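Local coordinates for acyl-CoA dehydrogenase domain protein Tcur3481 (Thermomonospora curvata, PDB 6WY9), which binds FAD and probably acts as an acyl-CoA dehydrogenase, oxidising acyl-CoA thioesters with the flavin as electron acceptor, at residues B[18-23]-B[45-50]; B[173-178]-B[209-214]; B[300-305]-B[345-350]. All blocks are in the same frame, centred on the assembly; numbering follows the deposited sequence.

Contact 1 (B[18-23]-B[45-50]); sequences QIFTDH and RELAGA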
# COMPACT_ATOMS: atom_id res chain seq x y z
N GLN B 18 -26.11 19.57 -15.34
CA GLN B 18 -27.44 19.31 -15.86
C GLN B 18 -27.36 18.67 -17.24
O GLN B 18 -28.11 17.74 -17.57
CB GLN B 18 -28.25 20.60 -15.94
CG GLN B 18 -29.67 20.36 -16.45
CD GLN B 18 -30.52 19.56 -15.47
OE1 GLN B 18 -30.95 18.43 -15.75
NE2 GLN B 18 -30.74 20.14 -14.29
N ILE B 19 -26.47 19.20 -18.08
CA ILE B 19 -26.37 18.68 -19.44
C ILE B 19 -25.86 17.23 -19.41
O ILE B 19 -26.43 16.33 -20.05
CB ILE B 19 -25.48 19.61 -20.28
CG1 ILE B 19 -26.23 20.95 -20.48
CG2 ILE B 19 -25.01 18.98 -21.64
CD1 ILE B 19 -25.35 21.95 -21.17
N PHE B 20 -24.83 16.98 -18.61
CA PHE B 20 -24.29 15.62 -18.52
C PHE B 20 -25.31 14.67 -17.92
O PHE B 20 -25.43 13.52 -18.34
CB PHE B 20 -23.00 15.60 -17.69
CG PHE B 20 -21.81 16.20 -18.39
CD1 PHE B 20 -21.52 15.88 -19.72
CD2 PHE B 20 -20.94 17.05 -17.72
CE1 PHE B 20 -20.41 16.41 -20.36
CE2 PHE B 20 -19.83 17.58 -18.37
CZ PHE B 20 -19.56 17.27 -19.68
N THR B 21 -26.05 15.13 -16.90
CA THR B 21 -27.08 14.32 -16.28
C THR B 21 -28.19 13.95 -17.26
O THR B 21 -28.70 12.83 -17.23
CB THR B 21 -27.66 15.07 -15.09
OG1 THR B 21 -26.63 15.25 -14.11
CG2 THR B 21 -28.84 14.28 -14.47
N ASP B 22 -28.60 14.91 -18.10
CA ASP B 22 -29.64 14.63 -19.10
C ASP B 22 -29.19 13.65 -20.18
O ASP B 22 -30.04 13.00 -20.80
CB ASP B 22 -30.09 15.92 -19.80
CG ASP B 22 -30.84 16.85 -18.90
OD1 ASP B 22 -31.33 16.39 -17.85
OD2 ASP B 22 -30.95 18.03 -19.26
N HIS B 23 -27.89 13.55 -20.47
CA HIS B 23 -27.51 12.74 -21.62
C HIS B 23 -26.61 11.55 -21.31
O HIS B 23 -26.46 10.68 -22.17
CB HIS B 23 -26.88 13.62 -22.71
CG HIS B 23 -27.85 14.61 -23.28
ND1 HIS B 23 -29.09 14.23 -23.78
CD2 HIS B 23 -27.83 15.96 -23.33
CE1 HIS B 23 -29.77 15.30 -24.14
NE2 HIS B 23 -29.03 16.37 -23.88
N ARG B 45 -23.06 19.13 -29.26
CA ARG B 45 -23.77 20.31 -29.72
C ARG B 45 -24.45 21.04 -28.55
O ARG B 45 -24.51 22.28 -28.53
CB ARG B 45 -24.80 19.93 -30.78
CG ARG B 45 -24.24 19.60 -32.16
CD ARG B 45 -25.40 19.39 -33.17
NE ARG B 45 -26.38 18.38 -32.74
CZ ARG B 45 -27.57 18.66 -32.20
NH1 ARG B 45 -27.94 19.91 -32.01
NH2 ARG B 45 -28.39 17.67 -31.84
N GLU B 46 -24.96 20.28 -27.60
CA GLU B 46 -25.57 20.89 -26.41
C GLU B 46 -24.54 21.68 -25.61
O GLU B 46 -24.79 22.82 -25.18
CB GLU B 46 -26.20 19.79 -25.54
CG GLU B 46 -27.32 18.96 -26.22
CD GLU B 46 -28.64 19.65 -26.10
OE1 GLU B 46 -28.86 20.21 -25.01
OE2 GLU B 46 -29.43 19.66 -27.08
N LEU B 47 -23.35 21.09 -25.40
CA LEU B 47 -22.25 21.80 -24.74
C LEU B 47 -21.87 23.08 -25.47
O LEU B 47 -21.62 24.11 -24.83
CB LEU B 47 -21.03 20.88 -24.64
CG LEU B 47 -21.30 19.71 -23.68
CD1 LEU B 47 -20.18 18.68 -23.80
CD2 LEU B 47 -21.50 20.15 -22.21
N ALA B 48 -21.72 23.01 -26.80
CA ALA B 48 -21.43 24.22 -27.56
C ALA B 48 -22.51 25.28 -27.35
O ALA B 48 -22.21 26.47 -27.17
CB ALA B 48 -21.28 23.91 -29.05
N GLY B 49 -23.77 24.86 -27.38
CA GLY B 49 -24.86 25.82 -27.33
C GLY B 49 -24.97 26.49 -25.99
O GLY B 49 -25.42 27.64 -25.91
N ALA B 50 -24.59 25.79 -24.91
CA ALA B 50 -24.55 26.37 -23.57
C ALA B 50 -23.29 27.21 -23.34
O ALA B 50 -23.14 27.80 -22.26
CB ALA B 50 -24.63 25.23 -22.53
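E46 O accepts the helical hydrogen bond of A50 N at 3.0 Å, and the methyl of I19 only rests near it from the other helix, CD1 lying 4.1 Å from E46 O. That methyl comes closer to A50, with I19 CD1 3.6 Å from A50 CB. It gets this far because CD1 is anti to CA (chi2 174°), so the longer branch of the isoleucine stretches out to the last residue of 45-50. The second branch does separate work: I19 CG2 lies 3.7 Å from L47 CD2, and the two side chains cross obliquely. A beta-branched residue suits this place, since its two arms touch two different neighbours, while the small A50 lets the longer arm come close. Helices 5-23 and 41-49 pack antiparallel in the helical N-terminal domain of the acyl-CoA dehydrogenase fold, their short segments at 160° with axes 10.7 Å apart. On the inner side, L47 turns its other methyl to the phenylalanine, L47 CD1 standing 4.1 Å from F20 CE1 with the side chains roughly perpendicular. F20 is buried against L74, E77 and Q78 of helix 67-80, and L87 of helix 87-100 touches both F20 and L47, so large apolar groups are well placed here. The outer side is polar. The H23 ring meets the aliphatic part of the glutamate, its NE2 3.9 Å from E46 CG, and the ring and carboxylate planes are 64° apart. D22 CB covers the centre of one ring face, and the nearby carboxylate of E46 might modestly favour a protonated imidazole.

Contact 2 (B[173-178]-B[209-214]); sequences PGLFLV and RALGPA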
# COMPACT_ATOMS: atom_id res chain seq x y z
N PRO B 173 12.42 18.60 -29.61
CA PRO B 173 10.99 18.25 -29.66
C PRO B 173 10.12 19.48 -29.88
O PRO B 173 10.42 20.58 -29.40
CB PRO B 173 10.74 17.63 -28.28
CG PRO B 173 12.12 17.29 -27.74
CD PRO B 173 13.03 18.32 -28.30
N GLY B 174 9.01 19.31 -30.61
CA GLY B 174 8.07 20.40 -30.79
C GLY B 174 6.64 19.92 -30.95
O GLY B 174 6.34 18.72 -30.88
N LEU B 175 5.74 20.86 -31.17
CA LEU B 175 4.33 20.54 -31.36
C LEU B 175 3.87 21.18 -32.68
O LEU B 175 4.16 22.37 -32.93
CB LEU B 175 3.49 20.99 -30.15
CG LEU B 175 2.07 20.42 -29.97
CD1 LEU B 175 2.13 18.90 -29.82
CD2 LEU B 175 1.37 21.04 -28.75
N PHE B 176 3.20 20.39 -33.52
CA PHE B 176 2.88 20.79 -34.89
C PHE B 176 1.42 20.52 -35.18
O PHE B 176 0.91 19.45 -34.83
CB PHE B 176 3.72 20.02 -35.91
CG PHE B 176 5.20 20.12 -35.68
CD1 PHE B 176 5.82 19.37 -34.68
CD2 PHE B 176 5.96 20.97 -36.47
CE1 PHE B 176 7.21 19.47 -34.49
CE2 PHE B 176 7.32 21.09 -36.29
CZ PHE B 176 7.95 20.33 -35.31
N LEU B 177 0.76 21.46 -35.86
CA LEU B 177 -0.63 21.32 -36.26
C LEU B 177 -0.73 20.61 -37.61
O LEU B 177 -0.05 20.98 -38.58
CB LEU B 177 -1.31 22.68 -36.33
CG LEU B 177 -2.83 22.61 -36.52
CD1 LEU B 177 -3.51 23.68 -35.69
CD2 LEU B 177 -3.18 22.78 -37.99
N VAL B 178 -1.63 19.63 -37.68
CA VAL B 178 -1.81 18.84 -38.89
C VAL B 178 -3.29 18.78 -39.22
O VAL B 178 -4.13 18.55 -38.34
CB VAL B 178 -1.24 17.42 -38.71
CG1 VAL B 178 -1.59 16.58 -39.89
CG2 VAL B 178 0.27 17.50 -38.53
N ARG B 209 2.50 22.57 -39.66
CA ARG B 209 2.88 23.92 -39.27
C ARG B 209 3.21 23.91 -37.79
O ARG B 209 2.45 23.35 -36.99
CB ARG B 209 1.74 24.91 -39.54
CG ARG B 209 1.17 24.83 -40.94
CD ARG B 209 2.18 25.33 -41.94
NE ARG B 209 2.46 26.76 -41.76
CZ ARG B 209 3.16 27.50 -42.62
NH1 ARG B 209 3.67 26.95 -43.72
NH2 ARG B 209 3.36 28.79 -42.37
N ALA B 210 4.31 24.54 -37.42
CA ALA B 210 4.73 24.52 -36.02
C ALA B 210 3.89 25.46 -35.17
O ALA B 210 3.41 26.51 -35.63
CB ALA B 210 6.21 24.88 -35.91
N LEU B 211 3.70 25.08 -33.90
CA LEU B 211 3.35 26.03 -32.84
C LEU B 211 4.65 26.61 -32.27
O LEU B 211 5.75 26.17 -32.59
CB LEU B 211 2.52 25.36 -31.74
CG LEU B 211 1.03 25.10 -32.00
CD1 LEU B 211 0.90 24.06 -33.10
CD2 LEU B 211 0.27 24.61 -30.71
N GLY B 212 4.53 27.63 -31.42
CA GLY B 212 5.68 28.25 -30.80
C GLY B 212 6.58 27.31 -30.01
O GLY B 212 6.21 26.18 -29.66
N PRO B 213 7.80 27.78 -29.71
CA PRO B 213 8.84 26.89 -29.16
C PRO B 213 8.49 26.26 -27.83
O PRO B 213 9.00 25.18 -27.51
CB PRO B 213 10.05 27.83 -28.99
CG PRO B 213 9.72 29.07 -29.76
CD PRO B 213 8.24 29.18 -29.80
N ALA B 214 7.68 26.91 -27.01
CA ALA B 214 7.33 26.36 -25.71
C ALA B 214 6.06 25.50 -25.74
O ALA B 214 5.61 25.04 -24.69
CB ALA B 214 7.17 27.51 -24.70
O HOH W 1 6.68 23.76 -31.07
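F176 lays its ring obliquely beside A210, the phenyl CD2 being 4.0 Å from A210 CB, while the neighbouring leucines turn to the other face of the sheet. F176 CG is anti to its own carbonyl carbon (chi1 -55°), which sets the ring alongside the facing strand. A residue as small as alanine suits the opposite position, because W145 of strand 144-154 shares this face: its indole meets the F176 ring edge-to-face and also touches A210. A side chain on G174 would run into F176 CE1, which makes glycine apt there. On the reverse face L211 leans back across the first strand. Its CD1 lies over the backbone, 3.8 Å from L177 N, and also touches L177 CB; its other methyl meets L175 more loosely, with L211 CD2 4.2 Å from L175 CD2. This is an antiparallel pair in the central beta domain of the acyl-CoA dehydrogenase fold, joining strands 172-179 and 206-210. L177 and R209 form the hydrogen-bonded pair, L177 N reaching R209 O at 2.8 Å and R209 N reaching L177 O at 3.2 Å. F176 and A210 are the non-hydrogen-bonded pair, and there the CA of F176 adds a C-H...O contact to R209 O. Beyond A210 the strand ends, yet L211 N still binds L175 O at 2.9 Å, in a nearly straight bond (169°). The backbones then diverge, and a water takes over, accepting from L175 N at 3.1 Å and donating to G212 O at 2.8 Å. L175 continues the apolar face onto A215 and T219 of helix 215-248, whose N-cap is A214, while L177 packs on L108.

Contact 3 (B[300-305]-B[345-350]); sequences AKWWAD and GGASAD
Two acidic side chains, D305 and D350, meet nearly coplanar, their OD2 atoms modelled 2.3 Å apart, too short to trust. The ammonium of K301 lies beside both and would probably offset part of their negative charge. K301 NZ bonds D305 OD1 at 2.9 Å, using the syn lone pair of that oxygen, and forms a longer salt bridge of 3.5 Å to D350 OD2, whose position is less sure. The same nitrogen also donates to T343 O. Lysine fits because its chain, bent at chi2 and chi4, brings NZ beside the D305 carboxylate, close to its plane. An alanine here would probably leave both carboxylates without this countercharge and T343 O without this donor. G345 has phi 110°, where a CB would jam against the preceding carbonyl. The small A347 has its CB 3.9 Å from D305 CB, and its carbonyl lies in plane at the indole edge, A347 O 3.6 Å from W302 CD1. W302 and W303 also pack against a neighbouring subunit. The result is a buried salt-bridge network joining helix 295-319 to the first turn of helix 347-362, in the helical C-terminal domain of the acyl-CoA dehydrogenase fold.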
# COMPACT_ATOMS: atom_id res chain seq x y z
N ALA B 300 -0.15 16.41 -9.48
CA ALA B 300 -1.58 16.18 -9.71
C ALA B 300 -1.79 14.90 -10.51
O ALA B 300 -2.66 14.10 -10.19
CB ALA B 300 -2.21 17.38 -10.42
N LYS B 301 -0.97 14.69 -11.54
CA LYS B 301 -1.12 13.51 -12.40
C LYS B 301 -0.80 12.22 -11.65
O LYS B 301 -1.46 11.19 -11.85
CB LYS B 301 -0.22 13.67 -13.64
CG LYS B 301 -0.29 12.51 -14.66
CD LYS B 301 -1.75 12.29 -15.13
CE LYS B 301 -1.80 11.44 -16.42
NZ LYS B 301 -0.91 10.22 -16.37
N TRP B 302 0.24 12.23 -10.79
CA TRP B 302 0.52 11.01 -10.02
C TRP B 302 -0.64 10.66 -9.10
O TRP B 302 -1.02 9.48 -8.99
CB TRP B 302 1.82 11.16 -9.20
CG TRP B 302 2.04 9.93 -8.33
CD1 TRP B 302 2.59 8.74 -8.72
CD2 TRP B 302 1.67 9.76 -6.95
NE1 TRP B 302 2.61 7.84 -7.68
CE2 TRP B 302 2.06 8.45 -6.57
CE3 TRP B 302 1.07 10.60 -5.98
CZ2 TRP B 302 1.89 7.94 -5.27
CZ3 TRP B 302 0.87 10.08 -4.68
CH2 TRP B 302 1.26 8.75 -4.35
N TRP B 303 -1.20 11.65 -8.40
CA TRP B 303 -2.39 11.39 -7.57
C TRP B 303 -3.52 10.79 -8.41
O TRP B 303 -4.19 9.84 -7.97
CB TRP B 303 -2.85 12.68 -6.88
CG TRP B 303 -2.19 12.83 -5.55
CD1 TRP B 303 -1.17 13.69 -5.22
CD2 TRP B 303 -2.41 12.01 -4.41
NE1 TRP B 303 -0.77 13.48 -3.93
CE2 TRP B 303 -1.52 12.45 -3.40
CE3 TRP B 303 -3.30 10.95 -4.12
CZ2 TRP B 303 -1.48 11.88 -2.12
CZ3 TRP B 303 -3.29 10.38 -2.85
CH2 TRP B 303 -2.38 10.85 -1.84
N ALA B 304 -3.74 11.33 -9.62
CA ALA B 304 -4.72 10.75 -10.55
C ALA B 304 -4.38 9.31 -10.87
O ALA B 304 -5.27 8.44 -10.89
CB ALA B 304 -4.76 11.57 -11.86
N ASP B 305 -3.10 9.06 -11.18
CA ASP B 305 -2.68 7.74 -11.65
C ASP B 305 -2.75 6.71 -10.54
O ASP B 305 -3.00 5.53 -10.80
CB ASP B 305 -1.23 7.77 -12.16
CG ASP B 305 -1.04 8.69 -13.34
OD1 ASP B 305 -2.03 8.97 -14.01
OD2 ASP B 305 0.13 9.06 -13.58
N GLY B 345 1.52 7.96 -19.76
CA GLY B 345 2.35 7.27 -18.80
C GLY B 345 1.61 7.01 -17.48
O GLY B 345 0.65 7.70 -17.13
N GLY B 346 2.05 5.96 -16.78
CA GLY B 346 1.41 5.54 -15.54
C GLY B 346 2.14 6.09 -14.32
O GLY B 346 3.04 6.93 -14.41
N ALA B 347 1.72 5.58 -13.13
CA ALA B 347 2.21 6.12 -11.86
C ALA B 347 3.73 5.99 -11.73
O ALA B 347 4.42 6.94 -11.31
CB ALA B 347 1.49 5.40 -10.70
N SER B 348 4.29 4.81 -12.07
CA SER B 348 5.75 4.64 -11.91
C SER B 348 6.54 5.58 -12.82
O SER B 348 7.53 6.21 -12.39
CB SER B 348 6.15 3.18 -12.18
OG SER B 348 5.61 2.33 -11.19
N ALA B 349 6.10 5.74 -14.08
CA ALA B 349 6.77 6.67 -14.97
C ALA B 349 6.70 8.08 -14.41
O ALA B 349 7.66 8.87 -14.51
CB ALA B 349 6.12 6.62 -16.39
N ASP B 350 5.53 8.46 -13.89
CA ASP B 350 5.41 9.83 -13.40
C ASP B 350 6.31 10.08 -12.20
O ASP B 350 6.86 11.17 -12.07
CB ASP B 350 3.95 10.14 -13.11
CG ASP B 350 3.18 10.39 -14.42
OD1 ASP B 350 3.76 10.94 -15.41
OD2 ASP B 350 2.04 10.03 -14.47

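The three contacts follow one another along the chain and sample the three structural parts of an acyl-CoA dehydrogenase: helices of the N-terminal domain in contact 1, the central sheet in contact 2 and helices of the C-terminal domain in contact 3. Their centres lie about 32 Å (1 and 2), 30 Å (1 and 3) and 25 Å (2 and 3) apart, and none touches another; contacts 1 and 3 are on opposite sides of the chain's centre. Helix 215-248 links the last two: it starts right after 209-214, and its L227 and A228 pack against K301 and A304. All three lie away from the FAD-binding residues and are structural packing; contact 3 also borders other subunits.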